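Local coordinates for cytosolic IMP-GMP specific 5'-nucleotidase (Legionella pneumophila subsp. pneumophila, PDB 4OHF), which probably hydrolyses nucleoside monophosphates such as IMP and GMP as a cytosolic, magnesium-dependent 5'-nucleotidase of the HAD superfamily, at residues 56-61 against 137-142; 63-68 against 128-133; 71-76 against 121-126; 78-83 against 107-112; 92-97 against 404-409. All coordinates share one frame; numbering follows the deposited sequence.

Interaction 1: residues 56-61 against 137-142; sequences EEIKKF and GQLVDL
Gln138 puts its CB over one face of the Phe61 ring, 3.9 Å from the centroid and 21° off the normal, a CH-pi contact shifted toward the rim. The opposite face is taken by Ile58 CA of Phe61's own segment, so the ring is sandwiched. Beyond CB the glutamine runs past the phenylalanine in the opposite direction, its amide plane 34° from the ring, and its polar ends are bonded to other residues: OE1, still beside the ring, to Tyr41 OH, and NE2 to Lys62 O. Leu139 follows at the ring edge, in its plane, and its CD2 also packs on Ile58 CG2 at 4.1 Å. One turn on from Gln138, Leu142 puts CB at the same edge, 4.0 Å from Phe61 CZ, while its CD2 meets Glu57 CG at 4.1 Å. Phe61 thus packs the loop after helix 33-51, with its short 3-10 turn at 58-60, on the side of helix 129-143, a plain loop-on-helix packing away from the annotated sites.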
# COMPACT_ATOMS: atom_id res chain seq x y z
N GLU B 56 -12.12 38.14 5.02
CA GLU B 56 -12.36 38.85 6.27
C GLU B 56 -13.73 38.48 6.81
O GLU B 56 -14.06 38.74 7.97
CB GLU B 56 -12.29 40.37 6.03
CG GLU B 56 -10.88 40.91 5.87
CD GLU B 56 -10.26 41.34 7.19
OE1 GLU B 56 -9.03 41.59 7.23
OE2 GLU B 56 -11.00 41.45 8.19
N GLU B 57 -14.53 37.85 5.96
CA GLU B 57 -15.88 37.44 6.33
C GLU B 57 -15.93 36.33 7.39
O GLU B 57 -16.85 36.28 8.20
CB GLU B 57 -16.63 37.02 5.07
CG GLU B 57 -18.14 36.95 5.23
CD GLU B 57 -18.75 38.28 5.65
OE1 GLU B 57 -18.41 38.76 6.75
OE2 GLU B 57 -19.57 38.84 4.89
N ILE B 58 -14.94 35.44 7.39
CA ILE B 58 -14.92 34.33 8.35
C ILE B 58 -14.92 34.77 9.81
O ILE B 58 -15.48 34.08 10.67
CB ILE B 58 -13.70 33.40 8.14
CG1 ILE B 58 -12.42 34.11 8.56
CG2 ILE B 58 -13.61 32.99 6.69
CD1 ILE B 58 -11.21 33.19 8.56
N LYS B 59 -14.29 35.90 10.10
CA LYS B 59 -14.24 36.39 11.48
C LYS B 59 -15.66 36.56 12.02
O LYS B 59 -15.88 36.57 13.23
CB LYS B 59 -13.51 37.74 11.53
CG LYS B 59 -12.11 37.73 10.95
CD LYS B 59 -11.50 39.13 10.94
CE LYS B 59 -10.14 39.16 10.26
NZ LYS B 59 -9.59 40.54 10.17
N LYS B 60 -16.62 36.70 11.11
CA LYS B 60 -18.02 36.89 11.48
C LYS B 60 -18.73 35.58 11.85
O LYS B 60 -19.78 35.58 12.50
CB LYS B 60 -18.75 37.58 10.33
CG LYS B 60 -19.69 38.71 10.74
CD LYS B 60 -20.19 39.48 9.52
CE LYS B 60 -21.09 40.64 9.92
NZ LYS B 60 -22.29 40.17 10.68
N PHE B 61 -18.15 34.45 11.42
CA PHE B 61 -18.72 33.13 11.69
C PHE B 61 -19.12 32.93 13.15
O PHE B 61 -18.34 33.19 14.07
CB PHE B 61 -17.73 32.04 11.28
CG PHE B 61 -17.65 31.81 9.79
CD1 PHE B 61 -16.75 30.89 9.27
CD2 PHE B 61 -18.48 32.51 8.91
CE1 PHE B 61 -16.68 30.66 7.89
CE2 PHE B 61 -18.41 32.29 7.55
CZ PHE B 61 -17.51 31.36 7.04
N GLY B 137 -17.78 23.23 7.78
CA GLY B 137 -19.07 23.39 7.14
C GLY B 137 -19.28 24.82 6.68
O GLY B 137 -19.61 25.06 5.52
N GLN B 138 -19.08 25.77 7.58
CA GLN B 138 -19.25 27.18 7.26
C GLN B 138 -18.27 27.64 6.19
O GLN B 138 -18.64 28.41 5.30
CB GLN B 138 -19.09 28.02 8.52
CG GLN B 138 -20.15 27.73 9.57
CD GLN B 138 -19.78 28.27 10.93
OE1 GLN B 138 -18.63 28.15 11.36
NE2 GLN B 138 -20.76 28.85 11.63
N LEU B 139 -17.04 27.16 6.27
CA LEU B 139 -16.03 27.55 5.30
C LEU B 139 -16.46 27.19 3.88
O LEU B 139 -16.37 28.03 2.98
CB LEU B 139 -14.69 26.89 5.63
CG LEU B 139 -14.05 27.35 6.95
CD1 LEU B 139 -12.68 26.73 7.10
CD2 LEU B 139 -13.94 28.87 6.95
N VAL B 140 -16.93 25.97 3.67
CA VAL B 140 -17.36 25.57 2.33
C VAL B 140 -18.59 26.38 1.91
O VAL B 140 -18.77 26.68 0.73
CB VAL B 140 -17.67 24.05 2.23
CG1 VAL B 140 -16.49 23.23 2.76
CG2 VAL B 140 -18.92 23.73 2.97
N ASP B 141 -19.43 26.74 2.87
CA ASP B 141 -20.61 27.54 2.57
C ASP B 141 -20.21 28.88 1.95
O ASP B 141 -20.90 29.41 1.08
CB ASP B 141 -21.40 27.83 3.84
CG ASP B 141 -22.37 26.74 4.18
OD1 ASP B 141 -23.19 26.93 5.11
OD2 ASP B 141 -22.32 25.68 3.51
N LEU B 142 -19.09 29.41 2.43
CA LEU B 142 -18.53 30.68 1.99
C LEU B 142 -17.78 30.48 0.67
O LEU B 142 -17.82 31.34 -0.21
CB LEU B 142 -17.59 31.23 3.07
CG LEU B 142 -17.30 32.73 3.19
CD1 LEU B 142 -16.36 33.15 2.09
CD2 LEU B 142 -18.61 33.51 3.13

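Interaction 2: residues 63-68 against 128-133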
# COMPACT_ATOMS: atom_id res chain seq x y z
N PHE B 63 -20.35 30.41 16.27
CA PHE B 63 -20.21 29.04 16.72
C PHE B 63 -21.41 28.53 17.50
O PHE B 63 -21.79 29.10 18.52
CB PHE B 63 -18.95 28.89 17.58
CG PHE B 63 -18.83 27.55 18.26
CD1 PHE B 63 -19.31 27.37 19.55
CD2 PHE B 63 -18.23 26.47 17.61
CE1 PHE B 63 -19.20 26.13 20.18
CE2 PHE B 63 -18.12 25.23 18.24
CZ PHE B 63 -18.60 25.06 19.52
N ASN B 64 -22.03 27.47 16.99
CA ASN B 64 -23.17 26.85 17.66
C ASN B 64 -22.86 25.37 17.90
O ASN B 64 -22.90 24.55 16.97
CB ASN B 64 -24.44 27.00 16.82
CG ASN B 64 -25.56 26.10 17.32
OD1 ASN B 64 -25.76 25.92 18.51
ND2 ASN B 64 -26.31 25.54 16.39
N PHE B 65 -22.56 25.05 19.15
CA PHE B 65 -22.22 23.70 19.57
C PHE B 65 -23.06 22.59 18.94
O PHE B 65 -22.54 21.54 18.59
CB PHE B 65 -22.33 23.61 21.09
CG PHE B 65 -21.65 22.42 21.68
CD1 PHE B 65 -22.32 21.60 22.58
CD2 PHE B 65 -20.31 22.15 21.39
CE1 PHE B 65 -21.67 20.52 23.18
CE2 PHE B 65 -19.65 21.08 21.98
CZ PHE B 65 -20.32 20.26 22.88
N ASP B 66 -24.36 22.82 18.77
CA ASP B 66 -25.20 21.79 18.21
C ASP B 66 -25.21 21.63 16.69
O ASP B 66 -25.89 20.75 16.18
CB ASP B 66 -26.64 21.96 18.70
CG ASP B 66 -26.77 21.78 20.20
OD1 ASP B 66 -26.30 20.74 20.72
OD2 ASP B 66 -27.34 22.68 20.85
N ASP B 67 -24.47 22.47 15.96
CA ASP B 67 -24.45 22.34 14.50
C ASP B 67 -23.81 21.04 14.04
O ASP B 67 -23.98 20.61 12.89
CB ASP B 67 -23.71 23.52 13.85
CG ASP B 67 -24.58 24.76 13.76
OD1 ASP B 67 -25.81 24.60 13.60
OD2 ASP B 67 -24.03 25.89 13.84
N ALA B 68 -23.06 20.41 14.94
CA ALA B 68 -22.42 19.14 14.63
C ALA B 68 -22.46 18.20 15.84
O ALA B 68 -22.80 18.59 16.96
CB ALA B 68 -20.98 19.38 14.18
N PHE B 128 -11.30 18.09 19.19
CA PHE B 128 -11.65 19.26 18.40
C PHE B 128 -12.39 18.90 17.11
O PHE B 128 -12.49 19.73 16.21
CB PHE B 128 -10.40 20.10 18.08
CG PHE B 128 -9.21 19.29 17.67
CD1 PHE B 128 -9.12 18.75 16.38
CD2 PHE B 128 -8.18 19.03 18.58
CE1 PHE B 128 -8.01 17.96 16.00
CE2 PHE B 128 -7.06 18.24 18.21
CZ PHE B 128 -6.98 17.70 16.92
N SER B 129 -12.90 17.68 17.05
CA SER B 129 -13.63 17.20 15.88
C SER B 129 -14.91 17.98 15.61
O SER B 129 -15.20 18.35 14.48
CB SER B 129 -13.99 15.73 16.04
OG SER B 129 -12.90 14.90 15.67
N ILE B 130 -15.67 18.22 16.66
CA ILE B 130 -16.92 18.95 16.53
C ILE B 130 -16.67 20.36 16.05
O ILE B 130 -17.38 20.85 15.18
CB ILE B 130 -17.67 18.91 17.87
CG1 ILE B 130 -18.35 17.55 18.01
CG2 ILE B 130 -18.68 20.05 17.95
CD1 ILE B 130 -18.95 17.26 19.38
N ALA B 131 -15.66 21.03 16.59
CA ALA B 131 -15.35 22.38 16.15
C ALA B 131 -14.92 22.31 14.69
O ALA B 131 -15.33 23.14 13.86
CB ALA B 131 -14.24 22.97 17.00
N PHE B 132 -14.10 21.32 14.37
CA PHE B 132 -13.61 21.14 13.01
C PHE B 132 -14.78 21.08 12.03
O PHE B 132 -14.79 21.79 11.02
CB PHE B 132 -12.79 19.86 12.89
CG PHE B 132 -11.92 19.79 11.66
CD1 PHE B 132 -12.46 19.97 10.39
CD2 PHE B 132 -10.56 19.53 11.77
CE1 PHE B 132 -11.66 19.89 9.24
CE2 PHE B 132 -9.74 19.46 10.62
CZ PHE B 132 -10.30 19.64 9.36
N CYS B 133 -15.77 20.24 12.33
CA CYS B 133 -16.94 20.07 11.48
C CYS B 133 -17.73 21.35 11.29
O CYS B 133 -18.06 21.71 10.16
CB CYS B 133 -17.86 18.98 12.03
SG CYS B 133 -17.26 17.30 11.76
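Right before Ala68, which packs on Ile130 and Cys133, the carbonyl O of Asp67 is gripped by two outside donors, Lys405 NZ and Trp406 NE1. The turn carrying it is braced from within: Asp67 N bonds to Asn64 O at 2.8 Å, and Asn64 ND2 adds a weak bond to Asp67 OD1, bent to 139° at the hydrogen. Ala68 points its methyl at the helix. Ala68 CB lies 3.8 Å from Cys133 CB and 4.0 Å from Ile130 O, between two residues nearly one turn apart. Ile130 offers its CG2 branch, which stands anti to the backbone N and reaches the loop: it comes 4.2 Å from Phe65 O and 4.3 Å from Phe65 CE2, meeting that ring obliquely. Phe63 brings the edge of its ring to Ala131 CA through CE2, while Phe65 N lies over one of its faces. Helix 33-51 closes round the two phenylalanines. The contact packs the loop between helix 33-51 and strand 73-75 on the first turn of helix 129-143, with the Ile130 side chain about 12 Å from that of the magnesium ligand Asp303. No hydrogen bond links the two segments: they meet by van der Waals contacts, mostly of methyls and ring carbons, with backbone carbonyls among them, and directional bonds to the loop include those of its own turn and those from Asn403, Lys405 and Trp406.

Interaction 3: residues 71-76 against 121-126; sequences GLVIDS and YMAIDT
Ile74 and Met122 join the backbones as an antiparallel hydrogen-bonded pair: Ile74 N gives to Met122 O at 2.9 Å and Met122 N to Ile74 O at 2.7 Å, both nearly straight at 167° and 168°. The same Ile74 O also receives a CA-H...O contact from Tyr121 CA at 3.3 Å. Asp75 and Tyr121 form the next, non-hydrogen-bonded pair. Among apolar contacts, Ile74 CB packs on Met122 CB at 4.1 Å, on the face covered by helices 129-143 and 153-170. Val73 spreads its two methyls, CG1 against Tyr121 CB and CG2 against Ala123 CB, 4.0 Å away. In the mixed contact the side chains cross obliquely, Asp75 CG 3.7 Å from Tyr121 CE2. The Asp75 oxygens bond to other partners, OD1 to Tyr109 OH and OD2 to Asn78 N. Outermost strand 121-122 thus joins the five-stranded antiparallel sheet by one pair of main-chain bonds, continued just beyond by Ser76 with Asn120, and the buried carboxylate is satisfied from the turn after its own strand and from helix 102-109.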
# COMPACT_ATOMS: atom_id res chain seq x y z
N GLY B 71 -18.32 11.93 16.03
CA GLY B 71 -18.31 10.77 15.15
C GLY B 71 -18.43 11.02 13.66
O GLY B 71 -18.27 10.09 12.87
N LEU B 72 -18.70 12.26 13.26
CA LEU B 72 -18.86 12.58 11.85
C LEU B 72 -17.58 12.43 11.05
O LEU B 72 -16.47 12.48 11.60
CB LEU B 72 -19.41 14.00 11.68
CG LEU B 72 -20.72 14.27 12.43
CD1 LEU B 72 -21.27 15.63 12.01
CD2 LEU B 72 -21.73 13.15 12.15
N VAL B 73 -17.74 12.25 9.74
CA VAL B 73 -16.61 12.08 8.83
C VAL B 73 -16.55 13.20 7.79
O VAL B 73 -17.58 13.58 7.21
CB VAL B 73 -16.70 10.74 8.05
CG1 VAL B 73 -15.58 10.67 7.03
CG2 VAL B 73 -16.65 9.56 9.02
N ILE B 74 -15.36 13.73 7.55
CA ILE B 74 -15.21 14.79 6.57
C ILE B 74 -14.69 14.32 5.21
O ILE B 74 -13.64 13.68 5.11
CB ILE B 74 -14.30 15.91 7.09
CG1 ILE B 74 -15.01 16.66 8.22
CG2 ILE B 74 -13.93 16.86 5.96
CD1 ILE B 74 -14.26 17.90 8.73
N ASP B 75 -15.47 14.61 4.18
CA ASP B 75 -15.11 14.26 2.80
C ASP B 75 -14.49 15.53 2.24
O ASP B 75 -15.19 16.38 1.68
CB ASP B 75 -16.37 13.87 2.02
CG ASP B 75 -16.09 13.58 0.55
OD1 ASP B 75 -17.00 13.04 -0.12
OD2 ASP B 75 -14.98 13.90 0.07
N SER B 76 -13.18 15.68 2.44
CA SER B 76 -12.45 16.87 2.00
C SER B 76 -12.55 17.09 0.50
O SER B 76 -12.64 18.22 0.03
CB SER B 76 -10.98 16.78 2.43
OG SER B 76 -10.40 15.55 2.04
N TYR B 121 -11.01 11.01 2.86
CA TYR B 121 -11.88 11.12 4.02
C TYR B 121 -11.07 11.32 5.29
O TYR B 121 -10.05 10.67 5.50
CB TYR B 121 -12.74 9.86 4.16
CG TYR B 121 -13.64 9.60 2.99
CD1 TYR B 121 -13.30 8.67 2.01
CD2 TYR B 121 -14.84 10.30 2.85
CE1 TYR B 121 -14.13 8.44 0.92
CE2 TYR B 121 -15.68 10.08 1.76
CZ TYR B 121 -15.32 9.15 0.80
OH TYR B 121 -16.15 8.94 -0.27
N MET B 122 -11.54 12.24 6.13
CA MET B 122 -10.89 12.52 7.41
C MET B 122 -11.84 11.99 8.47
O MET B 122 -12.94 12.50 8.64
CB MET B 122 -10.68 14.03 7.57
CG MET B 122 -9.73 14.61 6.53
SD MET B 122 -9.53 16.40 6.61
CE MET B 122 -8.08 16.55 7.68
N ALA B 123 -11.41 10.93 9.17
CA ALA B 123 -12.25 10.31 10.19
C ALA B 123 -11.56 10.14 11.54
O ALA B 123 -11.73 9.11 12.20
CB ALA B 123 -12.75 8.96 9.69
N ILE B 124 -10.81 11.14 11.96
CA ILE B 124 -10.13 11.07 13.23
C ILE B 124 -10.94 11.63 14.40
O ILE B 124 -11.40 12.77 14.37
CB ILE B 124 -8.76 11.79 13.19
CG1 ILE B 124 -8.73 12.82 12.04
CG2 ILE B 124 -7.65 10.76 13.04
CD1 ILE B 124 -9.88 13.84 12.05
N ASP B 125 -11.09 10.80 15.42
CA ASP B 125 -11.82 11.16 16.62
C ASP B 125 -10.90 11.97 17.52
O ASP B 125 -9.96 11.44 18.10
CB ASP B 125 -12.26 9.89 17.36
CG ASP B 125 -13.11 10.20 18.57
OD1 ASP B 125 -12.98 9.49 19.59
OD2 ASP B 125 -13.92 11.14 18.48
N THR B 126 -11.17 13.27 17.63
CA THR B 126 -10.35 14.13 18.48
C THR B 126 -11.23 15.02 19.35
O THR B 126 -12.45 15.04 19.20
CB THR B 126 -9.43 15.04 17.65
OG1 THR B 126 -10.22 16.00 16.93
CG2 THR B 126 -8.62 14.21 16.65

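Interaction 4: residues 78-83 against 107-112; sequences NGNILK and KIYRSI
The closest CA atoms, those of Asn78 and Ile108, are 8.8 Å apart, so the strand beginning at Asn80 and the tail of helix 102-109 leave the bridging entirely to side chains. Tyr109 does most of it. Its CG stands anti to the carbonyl carbon, chi1 -59°, and the ring beyond runs in to the strand, where its hydroxyl end meets Leu82 tip to tip: Leu82 CD2 is 3.6 Å from Tyr109 OH and 4.1 Å from its CZ. Tyr109 OH also comes 3.5 Å from Asn80 CB, on the strand residue two before Leu82, and its hydrogen-bond partner is Asp75 OD1. That aspartate faces both Gly79 and Asn80, a G1 beta bulge at the turn between strands 73-75 and 80-84. The residue opposite the bulge therefore supplies the acceptor for the tyrosine hydroxyl. At the outer end Asn78 and Ile108 slide past each other in opposite directions, Asn78 ND2 3.8 Å from Ile108 CG2. This same isoleucine methyl lies 3.7 Å above one face of the Tyr109 ring, offset toward its rim. Ile90 and Tyr121 also touch Tyr109, from strands 90-95 and 121-122.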
# COMPACT_ATOMS: atom_id res chain seq x y z
N ASN B 78 -15.03 16.60 -1.64
CA ASN B 78 -16.22 17.33 -2.05
C ASN B 78 -16.81 18.30 -1.03
O ASN B 78 -17.96 18.73 -1.17
CB ASN B 78 -17.31 16.34 -2.46
CG ASN B 78 -16.76 15.24 -3.34
OD1 ASN B 78 -16.09 15.51 -4.33
ND2 ASN B 78 -17.06 13.99 -2.99
N GLY B 79 -16.02 18.66 -0.01
CA GLY B 79 -16.50 19.58 1.01
C GLY B 79 -17.80 19.13 1.67
O GLY B 79 -18.71 19.94 1.88
N ASN B 80 -17.89 17.84 1.99
CA ASN B 80 -19.09 17.29 2.63
C ASN B 80 -18.80 16.67 4.00
O ASN B 80 -17.66 16.34 4.33
CB ASN B 80 -19.73 16.22 1.73
CG ASN B 80 -20.16 16.77 0.38
OD1 ASN B 80 -20.75 17.85 0.29
ND2 ASN B 80 -19.90 16.01 -0.67
N ILE B 81 -19.85 16.52 4.80
CA ILE B 81 -19.73 15.93 6.12
C ILE B 81 -20.70 14.77 6.18
O ILE B 81 -21.87 14.92 5.88
CB ILE B 81 -20.05 16.96 7.21
CG1 ILE B 81 -19.09 18.15 7.11
CG2 ILE B 81 -19.93 16.30 8.59
CD1 ILE B 81 -19.33 19.23 8.17
N LEU B 82 -20.19 13.60 6.59
CA LEU B 82 -21.01 12.39 6.63
C LEU B 82 -21.23 11.70 7.97
O LEU B 82 -20.38 11.71 8.86
CB LEU B 82 -20.39 11.38 5.67
CG LEU B 82 -19.84 11.93 4.35
CD1 LEU B 82 -19.21 10.80 3.57
CD2 LEU B 82 -20.95 12.58 3.52
N LYS B 83 -22.40 11.07 8.08
CA LYS B 83 -22.82 10.28 9.25
C LYS B 83 -22.78 8.84 8.69
O LYS B 83 -23.63 8.46 7.88
CB LYS B 83 -24.26 10.62 9.63
CG LYS B 83 -24.61 10.64 11.13
CD LYS B 83 -24.38 9.32 11.85
CE LYS B 83 -24.83 9.40 13.30
NZ LYS B 83 -26.29 9.62 13.44
N LYS B 107 -25.89 10.40 -6.56
CA LYS B 107 -25.21 10.96 -7.72
C LYS B 107 -23.73 11.13 -7.39
O LYS B 107 -22.86 10.72 -8.16
CB LYS B 107 -25.79 12.33 -8.08
CG LYS B 107 -27.30 12.33 -8.30
CD LYS B 107 -27.72 11.42 -9.45
CE LYS B 107 -29.22 11.51 -9.68
NZ LYS B 107 -29.63 12.92 -9.95
N ILE B 108 -23.46 11.72 -6.23
CA ILE B 108 -22.10 11.98 -5.77
C ILE B 108 -21.25 10.77 -5.40
O ILE B 108 -20.09 10.66 -5.83
CB ILE B 108 -22.08 12.94 -4.55
CG1 ILE B 108 -22.79 14.25 -4.90
CG2 ILE B 108 -20.64 13.22 -4.11
CD1 ILE B 108 -22.75 15.29 -3.78
N TYR B 109 -21.79 9.85 -4.61
CA TYR B 109 -21.01 8.70 -4.17
C TYR B 109 -21.14 7.42 -4.99
O TYR B 109 -20.35 6.49 -4.82
CB TYR B 109 -21.28 8.42 -2.69
CG TYR B 109 -20.92 9.61 -1.83
CD1 TYR B 109 -21.88 10.56 -1.50
CD2 TYR B 109 -19.61 9.84 -1.45
CE1 TYR B 109 -21.52 11.72 -0.83
CE2 TYR B 109 -19.24 10.99 -0.78
CZ TYR B 109 -20.21 11.93 -0.47
OH TYR B 109 -19.85 13.10 0.16
N ARG B 110 -22.12 7.38 -5.89
CA ARG B 110 -22.33 6.22 -6.75
C ARG B 110 -22.21 4.93 -5.94
O ARG B 110 -21.60 3.95 -6.38
CB ARG B 110 -21.28 6.23 -7.87
CG ARG B 110 -21.80 5.75 -9.22
CD ARG B 110 -22.54 6.86 -9.95
NE ARG B 110 -21.65 7.98 -10.24
CZ ARG B 110 -21.99 9.03 -10.99
NH1 ARG B 110 -23.21 9.11 -11.53
NH2 ARG B 110 -21.11 10.00 -11.22
N SER B 111 -22.78 4.96 -4.74
CA SER B 111 -22.77 3.83 -3.82
C SER B 111 -23.33 4.34 -2.49
O SER B 111 -23.58 5.54 -2.34
CB SER B 111 -21.34 3.31 -3.61
OG SER B 111 -21.32 2.20 -2.74
N ILE B 112 -23.54 3.43 -1.55
CA ILE B 112 -24.04 3.83 -0.24
C ILE B 112 -22.87 3.73 0.75
O ILE B 112 -22.88 4.36 1.81
CB ILE B 112 -25.20 2.91 0.23
CG1 ILE B 112 -25.87 3.50 1.48
CG2 ILE B 112 -24.69 1.51 0.52
CD1 ILE B 112 -26.58 4.82 1.25

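Interaction 5: residues 92-97 against 404-409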
# COMPACT_ATOMS: atom_id res chain seq x y z
N LEU B 92 -26.56 9.75 6.46
CA LEU B 92 -26.95 11.09 6.04
C LEU B 92 -25.74 11.97 5.77
O LEU B 92 -24.66 11.74 6.31
CB LEU B 92 -27.92 11.72 7.04
CG LEU B 92 -27.61 11.84 8.52
CD1 LEU B 92 -26.58 12.93 8.70
CD2 LEU B 92 -28.88 12.20 9.28
N SER B 93 -25.92 12.96 4.90
CA SER B 93 -24.82 13.84 4.54
C SER B 93 -25.21 15.30 4.30
O SER B 93 -26.36 15.62 4.00
CB SER B 93 -24.12 13.30 3.29
OG SER B 93 -25.04 13.18 2.21
N TYR B 94 -24.22 16.17 4.44
CA TYR B 94 -24.40 17.59 4.24
C TYR B 94 -23.22 18.17 3.44
O TYR B 94 -22.09 17.68 3.54
CB TYR B 94 -24.48 18.33 5.58
CG TYR B 94 -25.75 18.16 6.39
CD1 TYR B 94 -26.09 16.93 6.95
CD2 TYR B 94 -26.62 19.24 6.59
CE1 TYR B 94 -27.26 16.78 7.71
CE2 TYR B 94 -27.79 19.10 7.35
CZ TYR B 94 -28.10 17.87 7.90
OH TYR B 94 -29.27 17.71 8.61
N HIS B 95 -23.51 19.17 2.61
CA HIS B 95 -22.46 19.86 1.87
C HIS B 95 -22.46 21.20 2.59
O HIS B 95 -23.33 22.03 2.37
CB HIS B 95 -22.84 20.05 0.40
CG HIS B 95 -21.79 20.78 -0.39
ND1 HIS B 95 -20.62 20.18 -0.80
CD2 HIS B 95 -21.73 22.06 -0.81
CE1 HIS B 95 -19.88 21.07 -1.44
NE2 HIS B 95 -20.53 22.22 -1.46
N GLY B 96 -21.49 21.39 3.49
CA GLY B 96 -21.46 22.61 4.26
C GLY B 96 -22.59 22.53 5.27
O GLY B 96 -22.67 21.58 6.04
N THR B 97 -23.48 23.51 5.25
CA THR B 97 -24.61 23.52 6.18
C THR B 97 -25.83 22.92 5.52
O THR B 97 -26.74 22.43 6.19
CB THR B 97 -24.96 24.96 6.61
OG1 THR B 97 -23.81 25.57 7.22
CG2 THR B 97 -26.11 24.95 7.62
N PRO B 404 -31.02 17.74 15.97
CA PRO B 404 -31.80 17.84 14.73
C PRO B 404 -31.12 17.50 13.40
O PRO B 404 -31.74 16.90 12.52
CB PRO B 404 -32.34 19.28 14.77
CG PRO B 404 -31.45 19.99 15.72
CD PRO B 404 -31.15 18.96 16.77
N LYS B 405 -29.85 17.87 13.25
CA LYS B 405 -29.15 17.56 12.02
C LYS B 405 -28.56 16.15 11.94
O LYS B 405 -28.57 15.54 10.87
CB LYS B 405 -28.00 18.56 11.81
CG LYS B 405 -28.43 19.99 11.52
CD LYS B 405 -27.23 20.97 11.49
CE LYS B 405 -26.34 20.78 10.26
NZ LYS B 405 -25.17 21.74 10.23
N TRP B 406 -28.07 15.63 13.06
CA TRP B 406 -27.39 14.34 13.02
C TRP B 406 -27.93 13.14 13.77
O TRP B 406 -27.42 12.03 13.60
CB TRP B 406 -25.93 14.54 13.42
CG TRP B 406 -25.27 15.62 12.67
CD1 TRP B 406 -25.13 16.93 13.04
CD2 TRP B 406 -24.70 15.50 11.37
NE1 TRP B 406 -24.49 17.64 12.04
CE2 TRP B 406 -24.22 16.78 11.01
CE3 TRP B 406 -24.53 14.44 10.48
CZ2 TRP B 406 -23.58 17.02 9.78
CZ3 TRP B 406 -23.90 14.68 9.27
CH2 TRP B 406 -23.44 15.96 8.93
N GLU B 407 -28.94 13.33 14.59
CA GLU B 407 -29.49 12.21 15.34
C GLU B 407 -28.46 11.76 16.38
O GLU B 407 -27.62 12.56 16.78
CB GLU B 407 -29.88 11.08 14.37
CG GLU B 407 -31.21 11.34 13.65
CD GLU B 407 -31.28 10.75 12.23
OE1 GLU B 407 -32.37 10.80 11.62
OE2 GLU B 407 -30.24 10.25 11.73
N ARG B 408 -28.52 10.50 16.79
CA ARG B 408 -27.61 9.96 17.81
C ARG B 408 -26.16 9.73 17.42
O ARG B 408 -25.84 9.46 16.26
CB ARG B 408 -28.16 8.65 18.35
CG ARG B 408 -29.20 8.83 19.42
CD ARG B 408 -29.88 7.54 19.78
NE ARG B 408 -31.06 7.33 18.97
CZ ARG B 408 -31.89 6.30 19.12
NH1 ARG B 408 -31.63 5.40 20.06
NH2 ARG B 408 -32.96 6.19 18.35
N VAL B 409 -25.30 9.82 18.42
CA VAL B 409 -23.88 9.61 18.22
C VAL B 409 -23.60 8.13 17.95
O VAL B 409 -22.79 7.81 17.08
CB VAL B 409 -23.07 10.03 19.48
CG1 VAL B 409 -21.65 9.52 19.40
CG2 VAL B 409 -23.07 11.55 19.60
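Lys405 lies across the ring of Tyr94, and its chain can be followed atom by atom. CB starts at the phenol end, 3.5 Å from Tyr94 OH, and CG stays beside that oxygen at 3.8 Å. The chain then bends at chi3 (71°), which places CE back at the ring, 3.7 Å from Tyr94 CE2. The tip, NZ, passes on beside the methyl of Thr97, with CG2 at 4.2 Å. Trp406, the next residue, takes another part of the same tyrosine. The two rings meet obliquely, neither stacked nor edge-to-face: the centroid of the indole six-membered ring is 4.7 Å from that of the phenol, the planes are 42° apart, and Tyr94 CE1 lies over one face of the indole, toward its rim. Leu92, two residues before Tyr94 on the same side of the strand, directs CD2 at Glu407 OE2 (3.4 Å). Glu407 OE1 forms a salt bridge with Arg91, and Lys83 NZ holds the backbone carbonyls of Trp406 and Arg408. The loop after helix 374-399 therefore lies on strand 90-95 mainly by hydrocarbon and ring contacts, while its lysine and indole N-H ends share Asp67 as partner, which ties its position to the strand and to the 63-68 loop together.

Overall arrangement
Interactions 1 and 2 pack one loop, that after helix 33-51, on successive parts of helix 129-143; interaction 2 is buried near the helix start, interaction 1 more peripheral, and both are carried by rings and methyls. Interactions 3, 4 and 5 all reach the five-stranded antiparallel sheet. Clear hydrogen bonds between the segments are found in interaction 3, as it joins strand to strand, whereas interactions 4 and 5 lay a helix tail and a loop on the sheet with aromatic side chains. They interlock: Asp67 O ties interaction 2 to 5, Asp141 to Thr97 ties 1 to 5, and Asp75 to Tyr109 ties 3 to 4. Ala123 of interaction 3 comes within about 9 Å of the bound GMP (side chain to ligand).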